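Local structure of SusD family protein (Bacteroides uniformis, 7KV1) at residues A[66-71]-A[332-337]; A[82-87]-A[93-98]; A[319-322]-A[326-329]; A[345-350]-A[355-360]. The protein probably binds beta-glucans at the cell surface, as a SusD-like glycan-binding protein of a human gut bacterium. All coordinates share one frame; numbering follows the deposited sequence.

Contact 1: residues A[66-71]-A[332-337]; sequences GQYNAL and DGWGFM
Two loops of the SusD-like fold, one leading into helix 71-76 and the other running toward helix 341-345, meet at the protein surface through Tyr68 and Trp334 alone. The six-membered part of the indole does the touching: Trp334 CH2 lies 3.6 Å from Tyr68 CD2, and Trp334 CZ3 is 3.8 Å from Tyr68 CD2. This tyrosine carbon arrives at the edge of the indole, near its plane. With ring centres 5.8 Å apart and planes inclined at 57°, the rings meet obliquely and bury little surface.

Trp334 CG lies anti to the carbonyl carbon (chi1 -64°), which places the benzo edge at Tyr68, while the pyrrole N-H is held by Asp332. Trp334 NE1 donates to Asp332 OD2 at 3.0 Å in an almost straight bond (176°), which lies in the ring plane and uses the anti lone pair of that oxygen. Asp332 OD1 is in turn held by Gln395, so the carboxylate that steadies the indole is itself anchored. Arg370 grips the carbonyl oxygen of Trp334. Both aromatic side chains rest on Leu315 of helix 312-315, Trp334 touches Thr314 and hydrogen-bonds to it through the backbone, and Ala70 occupies the N-cap position of helix 71-76.

Contact 2: residues A[82-87]-A[93-98]; sequences FWVGGA and QNWHML
Val84 reaches from its loop to helix 93-99 and lies over the imidazole of His96. At the base of its side chain, Val84 CB is 3.6 Å from His96 CE1. From there CG1, anti to the backbone N (chi1 171°), extends above the ring and sits 3.5 Å from the His96 ring centroid, only 15° off the normal, a CH-pi contact centred on the face. The same methyl, Val84 CG1, also reaches Trp95 CB at 3.7 Å, and the other branch, Val84 CG2, ends 3.8 Å from Trp95 O, so valine is wedged against two successive helix residues.

The histidine edge is used as well. His96 NE2 donates to Gly85 O at 2.8 Å, but the bond is strongly bent (123°) and weak; the oxygen lies in the ring plane and is nearly as close to His96 CE1, at 3.0 Å. With an alanine in place of His96, the Val84 CG1 methyl would probably lose the ring face it packs on, and Gly85 O its weak side-chain donor.

Around the contact, Trp95 packs on Ile73 and Asp74 of helix 71-76 and meets Phe336 edge-to-face, Val84 also touches Phe99 farther along helix 93-99, and Gln372 binds Gly85 N.

Contact 3: residues A[319-322]-A[326-329]; sequences NSFP and GWSK
Phe321 and Trp327 form the inner shell, with Phe321 CD2 3.4 Å from Trp327 CE3 and Phe321 CB 3.7 Å from Trp327 CZ3. Their planes are near parallel, at 25°, yet slid so far apart that the centroids of the phenyl ring and the indole six-membered ring are 5.5 Å distant and the rings barely overlap. In both residues CG is trans to the backbone N (chi1 -175° for Phe321 and -164° for Trp327), which swings the rings alongside each other. Beside them, the aliphatic start of Lys329 runs alongside backbone carbonyls: Lys329 CB lies 3.3 Å from Pro322 O, and Lys329 CG 3.8 Å from Phe321 O.

Farther out, polar bonds tie down the flanking residues. Trp327 NE1 binds the hydroxyl of Tyr399, which should limit rotation of the indole, while Ser328 OG binds Asp385. On the other segment Ser320 OG donates to Asn319 OD1 at 2.7 Å from well above the carbonyl plane, and Asn319 ND2 is tied to Gly333 O. The arrangement is that of an irregular loop of the SusD family region, doubled back and closed by the aromatic pair and by Lys329 lying along the Pro322 carbonyl, without a backbone hydrogen bond between the segments.

Contact 4: residues A[345-350]-A[355-360]; sequences QMFSEQ and DATCWV
Thr357, which meets Phe347 across this contact, has its hydroxyl bound to the backbone: OG1 hydrogen-bonds to the carbonyl oxygen of Arg353, one helical turn earlier, a bond that gives a buried hydroxyl a partner at the end of helix 353-357. The first torsion of Thr357 sets OG1 beside its own backbone N (chi1 -65°) and CG2 anti to that nitrogen. Both branches flank the tip of the phenyl ring, Thr357 CG2 and Thr357 OG1 each lying 4.1 Å from Phe347 CZ, and Thr357 CG2 is also 4.2 Å from Phe347 CE2. The two side chains cross at about a right angle, and the methyl comes to the ring obliquely.

One residue on, where the chain leaves the helix and enters strand 358-360, Cys358 adds its sulfur. Cys358 SG is 4.2 Å from Phe347 CE2 and 5.2 Å from the ring centroid, 57° off the normal, a sulfur-aromatic contact made from an oblique direction. Phe347 CZ thus meets both branches of Thr357, while CE2 lies between the methyl and the Cys358 sulfur. With a serine in place of Phe347, the Thr357 methyl and the Cys358 sulfur would probably lose their common apolar partner, leaving a gap beside the helix-to-strand junction.

Leu460 of helix 451-461 packs on the same phenylalanine, as do Arg353 and Arg354, while Phe272 of helix 272-275 lies against Thr357. Beyond the junction, strand 358-360 pairs with antiparallel strand 376-378 through a backbone bond between Trp359 and Trp377.

In the fold
Contacts 2 and 4 are buried, contact 3 is partly so, and contact 1 lies at the surface. Contact 1 bridges sequence regions far apart, and its segment 332-337 touches both contact 2 and contact 3: Met337 N meets Val84 O at 2.9 Å, and Gly333 O meets Asn319 ND2 at 2.8 Å, both probable hydrogen bonds. That segment and both segments of contact 3 lie in the same long loop between helices 312-315 and 341-345. Contacts 3 and 4 join through packing of Phe321 and Trp327 against Trp359. Paired aromatics carry contacts 1 and 3, a methyl over imidazole with a weak polar bond contact 2, and threonine and sulfur beside phenyl contact 4.

Contact 1: residues A[66-71]-A[332-337]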
loop_
_atom_site.group_PDB
_atom_site.type_symbol
_atom_site.label_atom_id
_atom_site.label_comp_id
_atom_site.label_asym_id
_atom_site.label_seq_id
_atom_site.Cartn_x
_atom_site.Cartn_y
_atom_site.Cartn_z
ATOM N N GLY A 66 14.108 -13.947 -3.321
ATOM C CA GLY A 66 15.287 -14.128 -2.451
ATOM C C GLY A 66 14.890 -14.384 -1.005
ATOM O O GLY A 66 15.491 -15.266 -0.366
ATOM N N GLN A 67 13.923 -13.627 -0.492
ATOM C CA GLN A 67 13.415 -13.759 0.892
ATOM C C GLN A 67 11.972 -13.247 0.936
ATOM O O GLN A 67 11.593 -12.466 0.050
ATOM C CB GLN A 67 14.329 -12.992 1.848
ATOM C CG GLN A 67 14.228 -13.466 3.291
ATOM C CD GLN A 67 15.512 -13.265 4.056
ATOM O OE1 GLN A 67 16.372 -12.463 3.689
ATOM N NE2 GLN A 67 15.643 -13.995 5.152
ATOM N N TYR A 68 11.210 -13.667 1.947
ATOM C CA TYR A 68 9.775 -13.331 2.127
ATOM C C TYR A 68 9.618 -11.842 2.494
ATOM O O TYR A 68 10.367 -11.294 3.306
ATOM C CB TYR A 68 9.131 -14.309 3.111
ATOM C CG TYR A 68 8.932 -15.685 2.516
ATOM C CD1 TYR A 68 8.143 -15.854 1.387
ATOM C CD2 TYR A 68 9.569 -16.803 3.031
ATOM C CE1 TYR A 68 7.965 -17.098 0.802
ATOM C CE2 TYR A 68 9.397 -18.057 2.462
ATOM C CZ TYR A 68 8.593 -18.206 1.343
ATOM O OH TYR A 68 8.393 -19.424 0.758
ATOM N N ASN A 69 8.604 -11.210 1.907
ATOM C CA ASN A 69 8.332 -9.760 2.073
ATOM C C ASN A 69 6.840 -9.506 1.827
ATOM O O ASN A 69 6.155 -10.436 1.356
ATOM C CB ASN A 69 9.229 -8.949 1.144
ATOM C CG ASN A 69 9.168 -7.470 1.460
ATOM O OD1 ASN A 69 8.901 -7.086 2.602
ATOM N ND2 ASN A 69 9.398 -6.637 0.461
ATOM N N ALA A 70 6.344 -8.306 2.156
ATOM C CA ALA A 70 4.935 -7.915 1.949
ATOM C C ALA A 70 4.858 -6.391 1.863
ATOM O O ALA A 70 5.564 -5.705 2.619
ATOM C CB ALA A 70 4.081 -8.462 3.062
ATOM N N LEU A 71 4.019 -5.884 0.975
ATOM C CA LEU A 71 3.903 -4.422 0.721
ATOM C C LEU A 71 3.368 -3.734 1.984
ATOM O O LEU A 71 3.746 -2.560 2.207
ATOM C CB LEU A 71 2.981 -4.195 -0.482
ATOM C CG LEU A 71 3.555 -4.677 -1.822
ATOM C CD1 LEU A 71 2.564 -4.475 -2.949
ATOM C CD2 LEU A 71 4.859 -3.956 -2.138
ATOM N N ASP A 332 3.151 -22.702 11.009
ATOM C CA ASP A 332 4.274 -21.755 11.189
ATOM C C ASP A 332 3.719 -20.347 11.431
ATOM O O ASP A 332 2.803 -19.909 10.681
ATOM C CB ASP A 332 5.191 -21.728 9.970
ATOM C CG ASP A 332 6.396 -22.642 10.108
ATOM O OD1 ASP A 332 6.188 -23.834 10.419
ATOM O OD2 ASP A 332 7.527 -22.152 9.908
ATOM N N GLY A 333 4.284 -19.667 12.408
ATOM C CA GLY A 333 4.071 -18.231 12.637
ATOM C C GLY A 333 5.391 -17.611 13.012
ATOM O O GLY A 333 6.034 -18.109 13.939
ATOM N N TRP A 334 5.825 -16.578 12.293
ATOM C CA TRP A 334 7.196 -16.037 12.455
ATOM C C TRP A 334 7.233 -14.816 13.379
ATOM O O TRP A 334 8.335 -14.378 13.697
ATOM C CB TRP A 334 7.800 -15.766 11.095
ATOM C CG TRP A 334 7.978 -17.031 10.315
ATOM C CD1 TRP A 334 7.758 -18.317 10.734
ATOM C CD2 TRP A 334 8.451 -17.125 8.963
ATOM N NE1 TRP A 334 8.007 -19.186 9.704
ATOM C CE2 TRP A 334 8.454 -18.491 8.621
ATOM C CE3 TRP A 334 8.836 -16.189 8.009
ATOM C CZ2 TRP A 334 8.854 -18.941 7.369
ATOM C CZ3 TRP A 334 9.219 -16.628 6.763
ATOM C CH2 TRP A 334 9.247 -17.989 6.461
ATOM N N GLY A 335 6.083 -14.347 13.844
ATOM C CA GLY A 335 6.066 -13.342 14.919
ATOM C C GLY A 335 6.561 -11.976 14.461
ATOM O O GLY A 335 6.949 -11.200 15.323
ATOM N N PHE A 336 6.506 -11.666 13.171
ATOM C CA PHE A 336 6.704 -10.274 12.690
ATOM C C PHE A 336 5.424 -9.451 12.871
ATOM O O PHE A 336 4.337 -10.035 12.985
ATOM C CB PHE A 336 7.143 -10.233 11.241
ATOM C CG PHE A 336 8.514 -10.804 11.054
ATOM C CD1 PHE A 336 9.626 -10.056 11.396
ATOM C CD2 PHE A 336 8.679 -12.082 10.545
ATOM C CE1 PHE A 336 10.894 -10.576 11.206
ATOM C CE2 PHE A 336 9.955 -12.612 10.398
ATOM C CZ PHE A 336 11.051 -11.860 10.733
ATOM N N MET A 337 5.578 -8.120 12.930
ATOM C CA MET A 337 4.466 -7.146 13.063
ATOM C C MET A 337 3.601 -7.447 14.280
ATOM O O MET A 337 2.371 -7.439 14.167
ATOM C CB MET A 337 3.592 -7.146 11.811
ATOM C CG MET A 337 4.369 -6.783 10.564
ATOM S SD MET A 337 4.325 -5.000 10.250
ATOM C CE MET A 337 2.682 -4.874 9.550
#

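Contact 2: residues A[82-87]-A[93-98]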
loop_
_atom_site.group_PDB
_atom_site.type_symbol
_atom_site.label_atom_id
_atom_site.label_comp_id
_atom_site.label_asym_id
_atom_site.label_seq_id
_atom_site.Cartn_x
_atom_site.Cartn_y
_atom_site.Cartn_z
ATOM N N PHE A 82 3.005 -0.741 14.536
ATOM C CA PHE A 82 3.532 -2.110 14.797
ATOM C C PHE A 82 4.946 -2.029 15.353
ATOM O O PHE A 82 5.643 -1.043 15.145
ATOM C CB PHE A 82 3.582 -2.932 13.506
ATOM C CG PHE A 82 2.214 -3.232 12.956
ATOM C CD1 PHE A 82 1.501 -4.335 13.422
ATOM C CD2 PHE A 82 1.596 -2.347 12.076
ATOM C CE1 PHE A 82 0.217 -4.580 12.972
ATOM C CE2 PHE A 82 0.327 -2.627 11.596
ATOM C CZ PHE A 82 -0.370 -3.724 12.060
ATOM N N TRP A 83 5.394 -3.132 15.934
ATOM C CA TRP A 83 6.831 -3.421 16.107
ATOM C C TRP A 83 7.224 -4.338 14.944
ATOM O O TRP A 83 6.329 -4.932 14.304
ATOM C CB TRP A 83 7.096 -4.061 17.470
ATOM C CG TRP A 83 6.574 -3.325 18.657
ATOM C CD1 TRP A 83 5.688 -3.805 19.567
ATOM C CD2 TRP A 83 6.937 -1.995 19.096
ATOM N NE1 TRP A 83 5.486 -2.884 20.549
ATOM C CE2 TRP A 83 6.209 -1.750 20.286
ATOM C CE3 TRP A 83 7.762 -0.981 18.590
ATOM C CZ2 TRP A 83 6.280 -0.545 20.983
ATOM C CZ3 TRP A 83 7.853 0.209 19.285
ATOM C CH2 TRP A 83 7.127 0.419 20.469
ATOM N N VAL A 84 8.505 -4.431 14.652
ATOM C CA VAL A 84 8.997 -5.312 13.567
ATOM C C VAL A 84 8.862 -6.775 14.021
ATOM O O VAL A 84 8.374 -7.581 13.212
ATOM C CB VAL A 84 10.428 -4.945 13.163
ATOM C CG1 VAL A 84 11.015 -5.974 12.207
ATOM C CG2 VAL A 84 10.421 -3.572 12.514
ATOM N N GLY A 85 9.298 -7.097 15.235
ATOM C CA GLY A 85 9.220 -8.470 15.767
ATOM C C GLY A 85 10.260 -9.397 15.147
ATOM O O GLY A 85 11.418 -8.956 14.918
ATOM N N GLY A 86 9.867 -10.630 14.849
ATOM C CA GLY A 86 10.801 -11.710 14.468
ATOM C C GLY A 86 11.464 -12.323 15.681
ATOM O O GLY A 86 11.072 -11.975 16.829
ATOM N N ALA A 87 12.431 -13.216 15.463
ATOM C CA ALA A 87 13.081 -13.997 16.542
ATOM C C ALA A 87 13.850 -13.036 17.449
ATOM O O ALA A 87 13.720 -13.166 18.655
ATOM C CB ALA A 87 13.987 -15.066 15.967
ATOM N N GLN A 93 17.039 -8.062 9.842
ATOM C CA GLN A 93 17.798 -6.908 10.351
ATOM C C GLN A 93 17.460 -5.646 9.521
ATOM O O GLN A 93 17.347 -4.563 10.117
ATOM C CB GLN A 93 19.273 -7.289 10.328
ATOM C CG GLN A 93 20.201 -6.123 10.595
ATOM C CD GLN A 93 21.601 -6.654 10.771
ATOM O OE1 GLN A 93 21.917 -7.166 11.829
ATOM N NE2 GLN A 93 22.406 -6.595 9.716
ATOM N N ASN A 94 17.283 -5.766 8.205
ATOM C CA ASN A 94 16.995 -4.587 7.333
ATOM C C ASN A 94 15.704 -3.928 7.823
ATOM O O ASN A 94 15.680 -2.680 7.944
ATOM C CB ASN A 94 16.968 -4.957 5.850
ATOM C CG ASN A 94 15.925 -5.986 5.493
ATOM O OD1 ASN A 94 15.671 -6.902 6.273
ATOM N ND2 ASN A 94 15.246 -5.773 4.374
ATOM N N TRP A 95 14.680 -4.721 8.155
ATOM C CA TRP A 95 13.394 -4.172 8.657
ATOM C C TRP A 95 13.620 -3.467 10.000
ATOM O O TRP A 95 13.107 -2.327 10.160
ATOM C CB TRP A 95 12.310 -5.225 8.794
ATOM C CG TRP A 95 11.825 -5.836 7.521
ATOM C CD1 TRP A 95 12.127 -5.492 6.235
ATOM C CD2 TRP A 95 10.965 -6.984 7.452
ATOM N NE1 TRP A 95 11.478 -6.332 5.359
ATOM C CE2 TRP A 95 10.733 -7.239 6.085
ATOM C CE3 TRP A 95 10.322 -7.769 8.414
ATOM C CZ2 TRP A 95 9.937 -8.303 5.665
ATOM C CZ3 TRP A 95 9.533 -8.817 7.990
ATOM C CH2 TRP A 95 9.318 -9.056 6.637
ATOM N N HIS A 96 14.378 -4.078 10.925
ATOM C CA HIS A 96 14.677 -3.449 12.238
ATOM C C HIS A 96 15.406 -2.122 12.006
ATOM O O HIS A 96 15.108 -1.150 12.705
ATOM C CB HIS A 96 15.461 -4.384 13.150
ATOM C CG HIS A 96 14.617 -5.504 13.661
ATOM N ND1 HIS A 96 13.756 -5.344 14.726
ATOM C CD2 HIS A 96 14.432 -6.755 13.221
ATOM C CE1 HIS A 96 13.115 -6.469 14.949
ATOM N NE2 HIS A 96 13.485 -7.340 14.041
ATOM N N MET A 97 16.338 -2.077 11.081
ATOM C CA MET A 97 17.153 -0.851 10.863
ATOM C C MET A 97 16.304 0.263 10.190
ATOM O O MET A 97 16.482 1.412 10.554
ATOM C CB MET A 97 18.412 -1.199 10.071
ATOM C CG MET A 97 19.393 -2.002 10.939
ATOM S SD MET A 97 20.847 -2.566 10.069
ATOM C CE MET A 97 21.767 -1.034 10.002
ATOM N N LEU A 98 15.426 -0.071 9.257
ATOM C CA LEU A 98 14.480 0.874 8.613
ATOM C C LEU A 98 13.574 1.448 9.693
ATOM O O LEU A 98 13.349 2.664 9.710
ATOM C CB LEU A 98 13.685 0.125 7.534
ATOM C CG LEU A 98 14.497 -0.154 6.265
ATOM C CD1 LEU A 98 13.932 -1.317 5.484
ATOM C CD2 LEU A 98 14.582 1.101 5.400
#

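Contact 3: residues A[319-322]-A[326-329]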
loop_
_atom_site.group_PDB
_atom_site.type_symbol
_atom_site.label_atom_id
_atom_site.label_comp_id
_atom_site.label_asym_id
_atom_site.label_seq_id
_atom_site.Cartn_x
_atom_site.Cartn_y
_atom_site.Cartn_z
ATOM N N ASN A 319 4.340 -17.506 16.914
ATOM C CA ASN A 319 5.191 -18.701 16.773
ATOM C C ASN A 319 4.768 -19.808 17.747
ATOM O O ASN A 319 4.462 -19.492 18.905
ATOM C CB ASN A 319 6.647 -18.334 17.049
ATOM C CG ASN A 319 7.587 -19.469 16.709
ATOM O OD1 ASN A 319 8.022 -20.191 17.596
ATOM N ND2 ASN A 319 7.881 -19.626 15.434
ATOM N N SER A 320 4.809 -21.065 17.298
ATOM C CA SER A 320 4.512 -22.286 18.108
ATOM C C SER A 320 3.162 -22.089 18.789
ATOM O O SER A 320 3.059 -22.302 20.018
ATOM C CB SER A 320 5.614 -22.575 19.124
ATOM O OG SER A 320 6.913 -22.525 18.519
ATOM N N PHE A 321 2.189 -21.586 18.044
ATOM C CA PHE A 321 0.849 -21.261 18.579
ATOM C C PHE A 321 0.167 -22.567 18.984
ATOM O O PHE A 321 0.083 -23.463 18.162
ATOM C CB PHE A 321 0.046 -20.530 17.503
ATOM C CG PHE A 321 -1.311 -20.015 17.933
ATOM C CD1 PHE A 321 -1.437 -19.103 18.966
ATOM C CD2 PHE A 321 -2.459 -20.417 17.272
ATOM C CE1 PHE A 321 -2.682 -18.611 19.332
ATOM C CE2 PHE A 321 -3.711 -19.954 17.660
ATOM C CZ PHE A 321 -3.817 -19.034 18.679
ATOM N N PRO A 322 -0.398 -22.717 20.199
ATOM C CA PRO A 322 -1.047 -23.980 20.571
ATOM C C PRO A 322 -2.331 -24.291 19.782
ATOM O O PRO A 322 -2.835 -25.363 19.872
ATOM C CB PRO A 322 -1.360 -23.816 22.068
ATOM C CG PRO A 322 -1.422 -22.301 22.277
ATOM C CD PRO A 322 -0.409 -21.730 21.292
ATOM N N GLY A 326 -9.925 -21.650 14.527
ATOM C CA GLY A 326 -9.723 -21.398 13.087
ATOM C C GLY A 326 -8.327 -21.745 12.597
ATOM O O GLY A 326 -8.151 -21.850 11.361
ATOM N N TRP A 327 -7.360 -21.922 13.499
ATOM C CA TRP A 327 -5.953 -22.205 13.100
ATOM C C TRP A 327 -5.347 -23.276 14.003
ATOM O O TRP A 327 -5.220 -23.033 15.212
ATOM C CB TRP A 327 -5.136 -20.909 13.114
ATOM C CG TRP A 327 -3.829 -20.950 12.380
ATOM C CD1 TRP A 327 -3.571 -21.452 11.138
ATOM C CD2 TRP A 327 -2.604 -20.354 12.834
ATOM N NE1 TRP A 327 -2.253 -21.253 10.813
ATOM C CE2 TRP A 327 -1.643 -20.582 11.838
ATOM C CE3 TRP A 327 -2.229 -19.693 14.007
ATOM C CZ2 TRP A 327 -0.347 -20.121 11.963
ATOM C CZ3 TRP A 327 -0.941 -19.248 14.133
ATOM C CH2 TRP A 327 -0.020 -19.456 13.119
ATOM N N SER A 328 -4.931 -24.394 13.401
ATOM C CA SER A 328 -4.447 -25.608 14.117
ATOM C C SER A 328 -3.042 -25.409 14.693
ATOM O O SER A 328 -2.202 -24.673 14.080
ATOM C CB SER A 328 -4.471 -26.794 13.199
ATOM O OG SER A 328 -5.799 -27.042 12.773
ATOM N N LYS A 329 -2.764 -26.110 15.791
ATOM C CA LYS A 329 -1.396 -26.327 16.318
ATOM C C LYS A 329 -0.529 -26.881 15.170
ATOM O O LYS A 329 -1.108 -27.531 14.287
ATOM C CB LYS A 329 -1.467 -27.273 17.524
ATOM C CG LYS A 329 -0.246 -27.227 18.425
ATOM C CD LYS A 329 -0.281 -28.155 19.618
ATOM C CE LYS A 329 0.751 -27.751 20.650
ATOM N NZ LYS A 329 1.295 -28.927 21.359
#

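Contact 4: residues A[345-350]-A[355-360]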
loop_
_atom_site.group_PDB
_atom_site.type_symbol
_atom_site.label_atom_id
_atom_site.label_comp_id
_atom_site.label_asym_id
_atom_site.label_seq_id
_atom_site.Cartn_x
_atom_site.Cartn_y
_atom_site.Cartn_z
ATOM N N GLN A 345 -5.238 0.488 21.913
ATOM C CA GLN A 345 -5.871 1.457 22.869
ATOM C C GLN A 345 -6.398 2.728 22.178
ATOM O O GLN A 345 -7.246 3.404 22.778
ATOM C CB GLN A 345 -4.881 1.840 23.974
ATOM C CG GLN A 345 -4.510 0.661 24.848
ATOM C CD GLN A 345 -3.462 1.013 25.875
ATOM O OE1 GLN A 345 -2.618 1.886 25.679
ATOM N NE2 GLN A 345 -3.503 0.300 26.980
ATOM N N MET A 346 -6.031 3.034 20.932
ATOM C CA MET A 346 -6.510 4.292 20.281
ATOM C C MET A 346 -7.980 4.134 19.875
ATOM O O MET A 346 -8.636 5.145 19.647
ATOM C CB MET A 346 -5.659 4.664 19.060
ATOM C CG MET A 346 -5.921 3.799 17.830
ATOM S SD MET A 346 -4.629 4.114 16.580
ATOM C CE MET A 346 -5.155 2.984 15.295
ATOM N N PHE A 347 -8.503 2.908 19.762
ATOM C CA PHE A 347 -9.907 2.701 19.358
ATOM C C PHE A 347 -10.826 2.903 20.564
ATOM O O PHE A 347 -10.509 2.400 21.680
ATOM C CB PHE A 347 -10.092 1.316 18.733
ATOM C CG PHE A 347 -9.404 1.086 17.405
ATOM C CD1 PHE A 347 -10.022 1.417 16.214
ATOM C CD2 PHE A 347 -8.218 0.379 17.345
ATOM C CE1 PHE A 347 -9.425 1.138 15.002
ATOM C CE2 PHE A 347 -7.607 0.118 16.130
ATOM C CZ PHE A 347 -8.198 0.521 14.961
ATOM N N SER A 348 -11.988 3.531 20.356
ATOM C CA SER A 348 -13.064 3.491 21.381
ATOM C C SER A 348 -13.657 2.075 21.432
ATOM O O SER A 348 -13.639 1.379 20.405
ATOM C CB SER A 348 -14.102 4.549 21.153
ATOM O OG SER A 348 -14.796 4.311 19.947
ATOM N N GLU A 349 -14.220 1.684 22.581
ATOM C CA GLU A 349 -14.946 0.399 22.793
ATOM C C GLU A 349 -16.054 0.227 21.745
ATOM O O GLU A 349 -16.272 -0.911 21.323
ATOM C CB GLU A 349 -15.534 0.344 24.213
ATOM N N GLN A 350 -16.715 1.314 21.334
ATOM C CA GLN A 350 -17.814 1.319 20.325
ATOM C C GLN A 350 -17.269 1.142 18.888
ATOM O O GLN A 350 -18.079 0.826 18.003
ATOM C CB GLN A 350 -18.616 2.620 20.403
ATOM N N ASP A 355 -12.072 -4.771 16.895
ATOM C CA ASP A 355 -12.006 -6.258 16.905
ATOM C C ASP A 355 -11.658 -6.790 15.497
ATOM O O ASP A 355 -10.999 -7.824 15.422
ATOM C CB ASP A 355 -13.263 -6.854 17.531
ATOM C CG ASP A 355 -13.400 -6.588 19.031
ATOM O OD1 ASP A 355 -12.420 -6.074 19.698
ATOM O OD2 ASP A 355 -14.493 -6.860 19.519
ATOM N N ALA A 356 -11.971 -6.089 14.410
ATOM C CA ALA A 356 -11.595 -6.541 13.041
ATOM C C ALA A 356 -10.117 -6.245 12.760
ATOM O O ALA A 356 -9.588 -6.770 11.754
ATOM C CB ALA A 356 -12.425 -5.869 11.982
ATOM N N THR A 357 -9.488 -5.416 13.574
ATOM C CA THR A 357 -8.093 -4.937 13.324
ATOM C C THR A 357 -7.130 -5.729 14.207
ATOM O O THR A 357 -6.036 -6.095 13.746
ATOM C CB THR A 357 -8.012 -3.418 13.536
ATOM O OG1 THR A 357 -8.828 -2.787 12.547
ATOM C CG2 THR A 357 -6.597 -2.911 13.438
ATOM N N CYS A 358 -7.523 -5.943 15.455
ATOM C CA CYS A 358 -6.645 -6.383 16.551
ATOM C C CYS A 358 -7.030 -7.803 16.939
ATOM O O CYS A 358 -8.140 -7.995 17.458
ATOM C CB CYS A 358 -6.749 -5.446 17.748
ATOM S SG CYS A 358 -6.496 -3.699 17.343
ATOM N N TRP A 359 -6.156 -8.766 16.677
ATOM C CA TRP A 359 -6.296 -10.153 17.188
ATOM C C TRP A 359 -5.601 -10.225 18.540
ATOM O O TRP A 359 -4.363 -10.154 18.566
ATOM C CB TRP A 359 -5.721 -11.133 16.181
ATOM C CG TRP A 359 -5.660 -12.546 16.657
ATOM C CD1 TRP A 359 -6.396 -13.136 17.652
ATOM C CD2 TRP A 359 -4.821 -13.567 16.099
ATOM N NE1 TRP A 359 -6.076 -14.463 17.740
ATOM C CE2 TRP A 359 -5.118 -14.756 16.792
ATOM C CE3 TRP A 359 -3.861 -13.583 15.082
ATOM C CZ2 TRP A 359 -4.429 -15.935 16.528
ATOM C CZ3 TRP A 359 -3.211 -14.762 14.790
ATOM C CH2 TRP A 359 -3.507 -15.924 15.502
ATOM N N VAL A 360 -6.374 -10.232 19.624
ATOM C CA VAL A 360 -5.833 -10.184 21.005
ATOM C C VAL A 360 -5.790 -11.629 21.493
ATOM O O VAL A 360 -6.849 -12.287 21.493
ATOM C CB VAL A 360 -6.681 -9.320 21.952
ATOM C CG1 VAL A 360 -6.163 -9.407 23.384
ATOM C CG2 VAL A 360 -6.746 -7.868 21.503
#